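Local coordinates for monosaccharide ABC transporter substrate-binding protein, CUT2 family (Acidothermus cellulolyticus, PDB 4RU1) that binds myo-inositol in the cleft between its two lobes and probably delivers such carbohydrates to an ABC transporter for uptake, at residues I26-P31 with T83-P88; L68-V73 with I94-A99; K64-I69 with P88-A93. All blocks are in the same frame, centred on the assembly; numbering follows the deposited sequence.

Contact 1: I26-P31 with T83-P88; sequences ITHQQP and TIPDPP. With INS (1,2,3,4,5,6-hexahydroxy-cyclohexane), chain M.
H28 reaches from the end of strand 21-27 across to T83 and P85 and ends at the bound inositol. Its CB lies 3.6 Å from P85 CG. CG sits between the backbone N and the carbonyl carbon (chi1 61°), and it too packs against P85 CG. ND1 shares a hydrogen bond of 2.8 Å with T83 OG1, which lies at the ring edge. CE1 lies near T83 OG1 and O5 of the inositol, CD2 near O4. P85 CB stands over one ring face in a CH-pi contact, 4.2 Å from the ring centroid and 12° off the normal. Both loops leave C-terminal strand ends of a parallel sheet, where periplasmic binding proteins of this fold bind their ligand. At the tip, NE2 donates to O5 over 3.0 Å and shares a longer bond of 3.3 Å with O4. An alanine here would probably leave O5 and O4 without their NE2 partner, T83 OG1 without its imidazole partner and P85 CB without a ring face to pack on. W36 meets the H28 ring edge-to-face. Further back along the strand, T83 N donates to I26 O over 3.1 Å. T27 CB rests on T83 CG2, while T27 OG1, also hydrogen-bonded to Y56 OH, accepts from Q29 N in an ST turn.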
loop_
_atom_site.group_PDB
_atom_site.type_symbol
_atom_site.label_atom_id
_atom_site.label_comp_id
_atom_site.label_asym_id
_atom_site.label_seq_id
_atom_site.Cartn_x
_atom_site.Cartn_y
_atom_site.Cartn_z
ATOM N N ILE A 26 -0.025 12.916 -5.268
ATOM C CA ILE A 26 1.047 13.165 -4.321
ATOM C C ILE A 26 1.133 12.000 -3.375
ATOM O O ILE A 26 0.154 11.623 -2.704
ATOM C CB ILE A 26 0.730 14.430 -3.576
ATOM C CG1 ILE A 26 0.684 15.602 -4.567
ATOM C CG2 ILE A 26 1.820 14.725 -2.571
ATOM C CD1 ILE A 26 0.087 16.883 -3.978
ATOM N N THR A 27 2.296 11.361 -3.345
ATOM C CA THR A 27 2.460 10.184 -2.534
ATOM C C THR A 27 3.749 10.245 -1.672
ATOM O O THR A 27 4.512 11.197 -1.648
ATOM C CB THR A 27 2.489 8.937 -3.407
ATOM O OG1 THR A 27 3.834 8.779 -3.858
ATOM C CG2 THR A 27 1.527 9.005 -4.545
ATOM N N HIS A 28 3.885 9.214 -0.852
ATOM C CA HIS A 28 5.027 8.993 0.041
ATOM C C HIS A 28 6.037 7.983 -0.478
ATOM O O HIS A 28 6.864 7.549 0.296
ATOM C CB HIS A 28 4.491 8.547 1.391
ATOM C CG HIS A 28 3.704 7.259 1.334
ATOM N ND1 HIS A 28 2.336 7.253 1.096
ATOM C CD2 HIS A 28 4.058 5.974 1.507
ATOM C CE1 HIS A 28 1.897 6.023 1.131
ATOM N NE2 HIS A 28 2.919 5.222 1.355
ATOM N N GLN A 29 5.935 7.625 -1.783
ATOM C CA GLN A 29 6.768 6.635 -2.457
ATOM C C GLN A 29 8.251 6.873 -2.103
ATOM O O GLN A 29 8.768 8.008 -2.280
ATOM C CB GLN A 29 6.553 6.708 -3.948
ATOM C CG GLN A 29 7.587 5.946 -4.725
ATOM C CD GLN A 29 7.399 5.981 -6.187
ATOM O OE1 GLN A 29 6.675 6.804 -6.724
ATOM N NE2 GLN A 29 8.018 5.038 -6.865
ATOM N N GLN A 30 8.883 5.836 -1.579
ATOM C CA GLN A 30 10.353 5.818 -1.508
ATOM C C GLN A 30 10.873 5.589 -2.900
ATOM O O GLN A 30 10.419 4.670 -3.606
ATOM C CB GLN A 30 10.798 4.684 -0.625
ATOM C CG GLN A 30 12.287 4.478 -0.543
ATOM C CD GLN A 30 12.943 5.505 0.373
ATOM O OE1 GLN A 30 12.423 5.849 1.436
ATOM N NE2 GLN A 30 14.079 6.008 -0.044
ATOM N N PRO A 31 11.872 6.347 -3.343
ATOM C CA PRO A 31 12.393 6.037 -4.697
ATOM C C PRO A 31 12.832 4.616 -4.867
ATOM O O PRO A 31 13.420 4.032 -3.920
ATOM C CB PRO A 31 13.600 6.986 -4.827
ATOM C CG PRO A 31 13.153 8.178 -4.007
ATOM C CD PRO A 31 12.377 7.628 -2.807
ATOM N N THR A 83 -1.816 10.652 -0.553
ATOM C CA THR A 83 -1.650 9.579 0.474
ATOM C C THR A 83 -1.385 10.191 1.863
ATOM O O THR A 83 -0.794 11.279 1.953
ATOM C CB THR A 83 -0.515 8.614 0.105
ATOM O OG1 THR A 83 0.729 9.330 0.224
ATOM C CG2 THR A 83 -0.679 8.145 -1.294
ATOM N N ILE A 84 -1.832 9.561 2.937
ATOM C CA ILE A 84 -1.717 10.140 4.267
ATOM C C ILE A 84 -1.093 9.096 5.223
ATOM O O ILE A 84 -1.681 8.691 6.205
ATOM C CB ILE A 84 -3.061 10.619 4.842
ATOM C CG1 ILE A 84 -3.927 11.278 3.787
ATOM C CG2 ILE A 84 -2.820 11.556 6.021
ATOM C CD1 ILE A 84 -5.309 11.617 4.219
ATOM N N PRO A 85 0.206 8.787 5.028
ATOM C CA PRO A 85 0.871 7.874 5.924
ATOM C C PRO A 85 1.156 8.467 7.302
ATOM O O PRO A 85 1.387 7.786 8.264
ATOM C CB PRO A 85 2.173 7.529 5.180
ATOM C CG PRO A 85 2.459 8.778 4.368
ATOM C CD PRO A 85 1.052 9.125 3.871
ATOM N N ASP A 86 1.321 9.789 7.368
ATOM C CA ASP A 86 1.686 10.482 8.627
ATOM C C ASP A 86 0.684 11.610 8.812
ATOM O O ASP A 86 0.934 12.756 8.412
ATOM C CB ASP A 86 3.104 11.035 8.430
ATOM C CG ASP A 86 3.708 11.665 9.670
ATOM O OD1 ASP A 86 2.990 11.939 10.672
ATOM O OD2 ASP A 86 4.935 11.888 9.587
ATOM N N PRO A 87 -0.498 11.339 9.387
ATOM C CA PRO A 87 -1.557 12.341 9.516
ATOM C C PRO A 87 -1.115 13.633 10.231
ATOM O O PRO A 87 -1.352 14.703 9.675
ATOM C CB PRO A 87 -2.682 11.579 10.234
ATOM C CG PRO A 87 -2.423 10.127 9.791
ATOM C CD PRO A 87 -0.947 10.013 9.844
ATOM N N PRO A 88 -0.363 13.548 11.362
ATOM C CA PRO A 88 0.010 14.849 11.987
ATOM C C PRO A 88 0.736 15.783 11.025
ATOM O O PRO A 88 0.585 17.014 11.104
ATOM C CB PRO A 88 0.977 14.423 13.106
ATOM C CG PRO A 88 0.515 13.040 13.463
ATOM C CD PRO A 88 0.213 12.420 12.122
HETATM C C1 INS M . 2.243 -1.107 0.192
HETATM C C2 INS M . 3.757 -1.226 0.271
HETATM C C3 INS M . 4.385 0.115 -0.107
HETATM C C4 INS M . 3.809 1.283 0.663
HETATM C C5 INS M . 2.327 1.386 0.498
HETATM C C6 INS M . 1.608 0.114 0.856
HETATM O O1 INS M . 1.572 -2.311 0.596
HETATM O O2 INS M . 4.058 -1.456 1.658
HETATM O O3 INS M . 5.790 -0.017 0.186
HETATM O O4 INS M . 4.439 2.525 0.260
HETATM O O5 INS M . 1.749 2.419 1.327
HETATM O O6 INS M . 0.184 0.208 0.562
#

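Contact 2: L68-V73 with I94-A99; sequences LIQDAV and IKQAVA
Q70 NE2 donates a hydrogen bond of 3.2 Å to Q96 OE1, the one hydrogen bond between the two segments. The N-H...O angle is 156°. The acceptor lies close to the amide plane of Q70, whereas the donor is somewhat tilted from the carbonyl plane of Q96. The two amide planes are turned 32° against each other. Both side chains run extended beyond CG, and this lets them bridge the gap near the outer side of the helix pair.

Beneath the amides the contact is apolar. V73 CG2 presses on A97, 3.3 Å from its CB, which is tighter than usual for two carbons. This branch of V73 is the one anti to the carbonyl carbon, beside the backbone N. The backbones come near here too, with V73 CA 5.7 Å from A97 CA. I69 CG2 touches the same A97 methyl more loosely, at 4.2 Å. The other branch of I69 ends in CD1, which meets I94 CG1 at 3.9 Å. I69 and I94 both continue onto V82 of strand 79-82, while V73 and A97 reach I80.

The helix segments run side by side at 10°, their axes 9.5 Å apart. Such nearly parallel neighbouring helices on one face of a parallel sheet are characteristic of the Rossmann-like alpha/beta lobes of periplasmic binding proteins.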
loop_
_atom_site.group_PDB
_atom_site.type_symbol
_atom_site.label_atom_id
_atom_site.label_comp_id
_atom_site.label_asym_id
_atom_site.label_seq_id
_atom_site.Cartn_x
_atom_site.Cartn_y
_atom_site.Cartn_z
ATOM N N LEU A 68 4.779 19.382 -1.102
ATOM C CA LEU A 68 4.226 19.008 -2.417
ATOM C C LEU A 68 2.714 19.338 -2.499
ATOM O O LEU A 68 2.284 19.675 -3.574
ATOM C CB LEU A 68 4.500 17.525 -2.735
ATOM C CG LEU A 68 5.951 17.048 -2.861
ATOM C CD1 LEU A 68 5.896 15.575 -3.037
ATOM C CD2 LEU A 68 6.716 17.735 -3.983
ATOM N N ILE A 69 1.934 19.169 -1.434
ATOM C CA ILE A 69 0.486 19.514 -1.438
ATOM C C ILE A 69 0.353 21.002 -1.663
ATOM O O ILE A 69 -0.445 21.402 -2.517
ATOM C CB ILE A 69 -0.251 19.093 -0.153
ATOM C CG1 ILE A 69 -0.190 17.575 -0.015
ATOM C CG2 ILE A 69 -1.696 19.519 -0.210
ATOM C CD1 ILE A 69 -0.499 17.028 1.360
ATOM N N GLN A 70 1.111 21.798 -0.897
ATOM C CA GLN A 70 1.165 23.269 -1.083
ATOM C C GLN A 70 1.514 23.723 -2.509
ATOM O O GLN A 70 0.872 24.632 -3.055
ATOM C CB GLN A 70 2.054 23.880 0.008
ATOM C CG GLN A 70 1.492 23.616 1.417
ATOM C CD GLN A 70 2.360 24.062 2.603
ATOM O OE1 GLN A 70 3.548 23.754 2.695
ATOM N NE2 GLN A 70 1.732 24.742 3.557
ATOM N N ASP A 71 2.500 23.050 -3.129
ATOM C CA ASP A 71 2.936 23.311 -4.539
ATOM C C ASP A 71 1.736 23.170 -5.417
ATOM O O ASP A 71 1.455 24.035 -6.185
ATOM C CB ASP A 71 4.029 22.409 -5.099
ATOM C CG ASP A 71 5.390 22.519 -4.339
ATOM O OD1 ASP A 71 5.635 23.528 -3.602
ATOM O OD2 ASP A 71 6.196 21.564 -4.569
ATOM N N ALA A 72 0.968 22.069 -5.274
ATOM C CA ALA A 72 -0.210 21.851 -6.137
ATOM C C ALA A 72 -1.374 22.854 -5.823
ATOM O O ALA A 72 -1.995 23.335 -6.787
ATOM C CB ALA A 72 -0.717 20.367 -6.026
ATOM N N VAL A 73 -1.554 23.269 -4.584
ATOM C CA VAL A 73 -2.541 24.268 -4.252
ATOM C C VAL A 73 -2.133 25.564 -4.925
ATOM O O VAL A 73 -2.990 26.248 -5.525
ATOM C CB VAL A 73 -2.684 24.463 -2.766
ATOM C CG1 VAL A 73 -3.551 25.679 -2.445
ATOM C CG2 VAL A 73 -3.325 23.249 -2.121
ATOM N N ILE A 94 -3.539 19.355 3.919
ATOM C CA ILE A 94 -4.727 18.912 3.222
ATOM C C ILE A 94 -5.910 19.867 3.504
ATOM O O ILE A 94 -6.582 20.306 2.558
ATOM C CB ILE A 94 -5.080 17.409 3.489
ATOM C CG1 ILE A 94 -3.957 16.467 3.029
ATOM C CG2 ILE A 94 -6.404 17.082 2.848
ATOM C CD1 ILE A 94 -3.992 15.066 3.552
ATOM N N LYS A 95 -6.060 20.244 4.791
ATOM C CA LYS A 95 -7.095 21.229 5.148
ATOM C C LYS A 95 -6.917 22.520 4.411
ATOM O O LYS A 95 -7.893 23.111 3.951
ATOM C CB LYS A 95 -7.072 21.510 6.616
ATOM C CG LYS A 95 -7.610 20.306 7.384
ATOM C CD LYS A 95 -7.618 20.625 8.874
ATOM C CE LYS A 95 -8.277 19.524 9.694
ATOM N NZ LYS A 95 -7.948 19.552 11.155
ATOM N N GLN A 96 -5.679 22.952 4.240
ATOM C CA GLN A 96 -5.445 24.157 3.469
ATOM C C GLN A 96 -5.884 23.993 2.020
ATOM O O GLN A 96 -6.455 24.906 1.435
ATOM C CB GLN A 96 -3.982 24.592 3.561
ATOM C CG GLN A 96 -3.616 25.211 4.899
ATOM C CD GLN A 96 -2.116 25.388 5.085
ATOM O OE1 GLN A 96 -1.348 25.413 4.121
ATOM N NE2 GLN A 96 -1.696 25.524 6.330
ATOM N N ALA A 97 -5.620 22.830 1.434
ATOM C CA ALA A 97 -6.003 22.646 0.016
ATOM C C ALA A 97 -7.524 22.699 -0.085
ATOM O O ALA A 97 -8.078 23.284 -0.971
ATOM C CB ALA A 97 -5.481 21.311 -0.504
ATOM N N VAL A 98 -8.217 22.011 0.826
ATOM C CA VAL A 98 -9.708 22.071 0.845
ATOM C C VAL A 98 -10.279 23.498 0.996
ATOM O O VAL A 98 -11.209 23.843 0.288
ATOM C CB VAL A 98 -10.292 21.065 1.872
ATOM C CG1 VAL A 98 -11.821 21.154 2.022
ATOM C CG2 VAL A 98 -9.850 19.647 1.550
ATOM N N ALA A 99 -9.668 24.282 1.874
ATOM C CA ALA A 99 -10.109 25.677 2.100
ATOM C C ALA A 99 -9.832 26.539 0.885
ATOM O O ALA A 99 -10.513 27.538 0.638
ATOM C CB ALA A 99 -9.444 26.250 3.350
#

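Contact 3: K64-I69 with P88-A93; sequences KEAVLI and PALIPA
The two helix segments run nearly parallel, at 12° with axes 8.8 Å apart, and their backbones come nearest where A66 CA lies 5.4 Å from L90 CA. L90 carries much of the contact. Its CG is anti to the carbonyl carbon (chi1 -69°). The two methyls beyond it meet different parts of the facing helix. CD2 reaches the backbone, 3.4 Å from A66 N, and also packs on the CB and CG of E65. CD1 lies 3.6 Å from E65 OE1. The L90 and E65 side chains cross at about a right angle. The other carboxylate oxygen, E65 OE2, is hydrogen-bonded to T83 OG1.

Small residues let the helices approach. A66 CB rests 3.7 Å from A89 O and faces A93 CB more loosely. A93 CB in turn touches I69 CB at 4.1 Å. I69 CG2 packs on the carbonyl of A93, 3.7 Å from its O, and I69 CD1 comes to 4.2 Å from L90 CD2. Segment 88-93 of helix 87-99 is kinked where N of P92 and of A93 has no bond to the preceding turn.

E65 and I69 also pack on I26 of strand 21-27 and V82 of strand 79-82, and L90 touches P85 in the loop leading into its own helix.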
loop_
_atom_site.group_PDB
_atom_site.type_symbol
_atom_site.label_atom_id
_atom_site.label_comp_id
_atom_site.label_asym_id
_atom_site.label_seq_id
_atom_site.Cartn_x
_atom_site.Cartn_y
_atom_site.Cartn_z
ATOM N N LYS A 64 8.197 16.995 3.606
ATOM C CA LYS A 64 8.393 17.316 2.174
ATOM C C LYS A 64 7.079 16.970 1.356
ATOM O O LYS A 64 6.711 17.630 0.401
ATOM C CB LYS A 64 9.609 16.677 1.621
ATOM C CG LYS A 64 10.885 17.325 2.163
ATOM C CD LYS A 64 12.093 16.920 1.394
ATOM C CE LYS A 64 13.205 17.917 1.772
ATOM N NZ LYS A 64 14.308 17.652 0.846
ATOM N N GLU A 65 6.406 15.886 1.700
ATOM C CA GLU A 65 5.109 15.616 1.054
ATOM C C GLU A 65 4.079 16.725 1.328
ATOM O O GLU A 65 3.314 17.058 0.474
ATOM C CB GLU A 65 4.563 14.250 1.480
ATOM C CG GLU A 65 3.316 13.828 0.658
ATOM C CD GLU A 65 2.679 12.537 1.083
ATOM O OE1 GLU A 65 3.123 11.830 2.010
ATOM O OE2 GLU A 65 1.577 12.276 0.480
ATOM N N ALA A 66 4.069 17.278 2.543
ATOM C CA ALA A 66 3.225 18.418 2.844
ATOM C C ALA A 66 3.520 19.533 1.852
ATOM O O ALA A 66 2.613 20.211 1.406
ATOM C CB ALA A 66 3.478 18.880 4.257
ATOM N N VAL A 67 4.792 19.843 1.659
ATOM C CA VAL A 67 5.183 20.919 0.771
ATOM C C VAL A 67 4.696 20.637 -0.647
ATOM O O VAL A 67 4.271 21.514 -1.339
ATOM C CB VAL A 67 6.702 21.091 0.841
ATOM C CG1 VAL A 67 7.211 22.111 -0.164
ATOM C CG2 VAL A 67 7.106 21.567 2.234
ATOM N N LEU A 68 4.779 19.382 -1.102
ATOM C CA LEU A 68 4.226 19.008 -2.417
ATOM C C LEU A 68 2.714 19.338 -2.499
ATOM O O LEU A 68 2.284 19.675 -3.574
ATOM C CB LEU A 68 4.500 17.525 -2.735
ATOM C CG LEU A 68 5.951 17.048 -2.861
ATOM C CD1 LEU A 68 5.896 15.575 -3.037
ATOM C CD2 LEU A 68 6.716 17.735 -3.983
ATOM N N ILE A 69 1.934 19.169 -1.434
ATOM C CA ILE A 69 0.486 19.514 -1.438
ATOM C C ILE A 69 0.353 21.002 -1.663
ATOM O O ILE A 69 -0.445 21.402 -2.517
ATOM C CB ILE A 69 -0.251 19.093 -0.153
ATOM C CG1 ILE A 69 -0.190 17.575 -0.015
ATOM C CG2 ILE A 69 -1.696 19.519 -0.210
ATOM C CD1 ILE A 69 -0.499 17.028 1.360
ATOM N N PRO A 88 -0.363 13.548 11.362
ATOM C CA PRO A 88 0.010 14.849 11.987
ATOM C C PRO A 88 0.736 15.783 11.025
ATOM O O PRO A 88 0.585 17.014 11.104
ATOM C CB PRO A 88 0.977 14.423 13.106
ATOM C CG PRO A 88 0.515 13.040 13.463
ATOM C CD PRO A 88 0.213 12.420 12.122
ATOM N N ALA A 89 1.575 15.191 10.162
ATOM C CA ALA A 89 2.433 15.977 9.276
ATOM C C ALA A 89 1.727 16.493 8.026
ATOM O O ALA A 89 2.219 17.449 7.370
ATOM C CB ALA A 89 3.624 15.152 8.884
ATOM N N LEU A 90 0.559 15.911 7.703
ATOM C CA LEU A 90 -0.064 16.103 6.381
ATOM C C LEU A 90 -1.442 16.677 6.428
ATOM O O LEU A 90 -1.836 17.355 5.497
ATOM C CB LEU A 90 -0.157 14.777 5.637
ATOM C CG LEU A 90 1.224 14.275 5.224
ATOM C CD1 LEU A 90 1.139 12.810 4.806
ATOM C CD2 LEU A 90 1.917 15.122 4.152
ATOM N N ILE A 91 -2.200 16.420 7.500
ATOM C CA ILE A 91 -3.562 16.958 7.656
ATOM C C ILE A 91 -3.706 18.476 7.516
ATOM O O ILE A 91 -4.542 18.940 6.769
ATOM C CB ILE A 91 -4.311 16.435 8.918
ATOM C CG1 ILE A 91 -4.455 14.892 8.877
ATOM C CG2 ILE A 91 -5.687 17.042 9.026
ATOM C CD1 ILE A 91 -5.277 14.323 7.767
ATOM N N PRO A 92 -2.787 19.231 8.143
ATOM C CA PRO A 92 -2.913 20.707 8.007
ATOM C C PRO A 92 -2.818 21.169 6.530
ATOM O O PRO A 92 -3.631 21.987 6.103
ATOM C CB PRO A 92 -1.712 21.199 8.807
ATOM C CG PRO A 92 -1.314 20.107 9.743
ATOM C CD PRO A 92 -1.619 18.845 8.955
ATOM N N ALA A 93 -1.890 20.593 5.751
ATOM C CA ALA A 93 -1.772 20.979 4.346
ATOM C C ALA A 93 -2.980 20.504 3.558
ATOM O O ALA A 93 -3.450 21.167 2.646
ATOM C CB ALA A 93 -0.488 20.416 3.716
#

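From the N terminus, strand 21-27 runs into the first ligand loop. The chain then passes through helix 35-49, strand 52-58 and helix 62-74 before strand 79-82 brings it back. There contact 1 closes the longest of the three loops. Contacts 2 and 3 both start on helix 62-74 and end on helix 87-99, with strand 79-82 between them. Contact 3 joins the N-terminal parts of these helices and contact 2 the C-terminal parts. Both cross contact 1 along the chain, while their own first segments overlap and share L68 and I69. I26 CD1 packs on helix 62-74, I84 CD1 packs on I94 CD1 of helix 87-99, and contacts 1 and 3 touch at T83 and E65, tying the helix pair to the ligand side.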